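Local coordinates for protein Bd3459 (Bdellovibrio bacteriovorus, PDB 5CEC) that probably acts as a penicillin-binding-protein-type serine peptidase on peptidoglycan cross-links during predation, and is bound by the ankyrin-repeat immunity protein Bd3460, at residues A[132-136]-A[209-213]. The protein carries 1 engineered substitution. Coordinates in Å, arbitrary orientation, origin at the centre of the assembly. Residue numbers count along the deposited sequence, not the author numbering.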
loop_
_atom_site.group_PDB
_atom_site.type_symbol
_atom_site.label_atom_id
_atom_site.label_comp_id
_atom_site.label_asym_id
_atom_site.label_seq_id
_atom_site.Cartn_x
_atom_site.Cartn_y
_atom_site.Cartn_z
ATOM N N LYS A 132 30.293 19.543 -8.123
ATOM C CA LYS A 132 31.505 19.888 -7.342
ATOM C C LYS A 132 31.167 20.681 -6.059
ATOM O O LYS A 132 31.976 21.485 -5.579
ATOM C CB LYS A 132 32.597 20.550 -8.223
ATOM C CG LYS A 132 33.055 19.622 -9.329
ATOM C CD LYS A 132 33.672 18.321 -8.810
ATOM C CE LYS A 132 34.300 17.470 -9.908
ATOM N NZ LYS A 132 33.310 17.072 -10.944
ATOM N N ILE A 133 29.973 20.435 -5.505
ATOM C CA ILE A 133 29.601 20.959 -4.208
ATOM C C ILE A 133 29.769 19.822 -3.212
ATOM O O ILE A 133 29.034 18.838 -3.257
ATOM C CB ILE A 133 28.174 21.518 -4.205
ATOM C CG1 ILE A 133 28.043 22.622 -5.246
ATOM C CG2 ILE A 133 27.853 22.043 -2.813
ATOM C CD1 ILE A 133 26.640 23.141 -5.452
ATOM N N THR A 134 30.768 19.939 -2.352
ATOM C CA THR A 134 31.057 18.931 -1.333
ATOM C C THR A 134 31.027 19.477 0.085
ATOM O O THR A 134 30.951 18.692 1.044
ATOM C CB THR A 134 32.453 18.301 -1.540
ATOM O OG1 THR A 134 33.445 19.332 -1.529
ATOM C CG2 THR A 134 32.511 17.569 -2.840
ATOM N N LYS A 135 31.162 20.795 0.215
ATOM C CA LYS A 135 31.169 21.466 1.503
ATOM C C LYS A 135 30.188 22.604 1.440
ATOM O O LYS A 135 30.298 23.460 0.565
ATOM C CB LYS A 135 32.570 22.001 1.805
ATOM C CG LYS A 135 33.559 20.908 2.165
ATOM C CD LYS A 135 35.010 21.394 2.125
ATOM C CE LYS A 135 36.000 20.233 1.965
ATOM N NZ LYS A 135 35.915 19.546 0.634
ATOM N N ILE A 136 29.269 22.612 2.387
ATOM C CA ILE A 136 28.284 23.663 2.550
ATOM C C ILE A 136 28.558 24.341 3.877
ATOM O O ILE A 136 28.624 23.695 4.936
ATOM C CB ILE A 136 26.849 23.112 2.538
ATOM C CG1 ILE A 136 26.558 22.427 1.197
ATOM C CG2 ILE A 136 25.840 24.223 2.806
ATOM C CD1 ILE A 136 25.302 21.571 1.167
ATOM N N PRO A 209 28.812 9.258 -2.793
ATOM C CA PRO A 209 28.238 10.520 -2.382
ATOM C C PRO A 209 28.663 10.954 -0.982
ATOM O O PRO A 209 28.640 10.147 -0.051
ATOM C CB PRO A 209 26.741 10.205 -2.382
ATOM C CG PRO A 209 26.697 8.766 -1.994
ATOM C CD PRO A 209 27.823 8.174 -2.776
ATOM N N LYS A 210 29.028 12.226 -0.828
ATOM C CA LYS A 210 29.418 12.745 0.484
ATOM C C LYS A 210 29.282 14.259 0.502
ATOM O O LYS A 210 29.707 14.929 -0.436
ATOM C CB LYS A 210 30.861 12.332 0.847
ATOM C CG LYS A 210 31.284 12.693 2.266
ATOM C CD LYS A 210 32.634 12.074 2.644
ATOM C CE LYS A 210 33.006 12.409 4.076
ATOM N NZ LYS A 210 34.311 11.806 4.469
ATOM N N ILE A 211 28.725 14.787 1.587
ATOM C CA ILE A 211 28.588 16.229 1.785
ATOM C C ILE A 211 29.048 16.557 3.218
ATOM O O ILE A 211 28.870 15.750 4.116
ATOM C CB ILE A 211 27.108 16.641 1.506
ATOM C CG1 ILE A 211 26.939 18.131 1.296
ATOM C CG2 ILE A 211 26.156 16.199 2.586
ATOM C CD1 ILE A 211 27.391 18.586 -0.072
ATOM N N ASP A 212 29.618 17.743 3.422
ATOM C CA ASP A 212 29.910 18.259 4.751
ATOM C C ASP A 212 29.118 19.534 4.911
ATOM O O ASP A 212 29.174 20.383 4.045
ATOM C CB ASP A 212 31.414 18.529 4.906
ATOM C CG ASP A 212 32.106 17.480 5.735
ATOM O OD1 ASP A 212 32.087 17.618 6.982
ATOM O OD2 ASP A 212 32.666 16.528 5.140
ATOM N N VAL A 213 28.368 19.668 5.999
ATOM C CA VAL A 213 27.562 20.859 6.276
ATOM C C VAL A 213 27.938 21.427 7.649
ATOM O O VAL A 213 27.873 20.708 8.648
ATOM C CB VAL A 213 26.056 20.550 6.271
ATOM C CG1 VAL A 213 25.274 21.832 6.463
ATOM C CG2 VAL A 213 25.644 19.837 4.998
#
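How two parallel strands of a mixed sheet come into register is illustrated where 209-213 runs alongside 132-136. P209 is still apart from the other segment and packs on I125 of helix 118-130; K210 lies closer, its carbonyl taking a hydrogen bond from the side chain of N129. At I211 the side chain reaches across, CD1 lying 3.6 Å from I133 O and CG1 3.8 Å from I136 CD1, while L128 of the same helix covers it. Pairing proper begins at D212: its N donates to T134 O (2.9 Å), and its O accepts from I136 N (2.8 Å), so one residue straddles K135, the parallel-strand pattern. Between strand 135-141 and edge strand 212-218 the chain returns through helices 167-182 and 188-200, a beta-alpha-beta crossover; helix 118-130 ends in a Schellman motif with K132 at C-prime. On the face opposite I136 and V213, D212 CB sits 4.2 Å from K135 CG. V213 CA approaches I136 O at 3.3 Å, a CA-H...O contact, and V213 CG2 meets I136 CD1 at 4.2 Å.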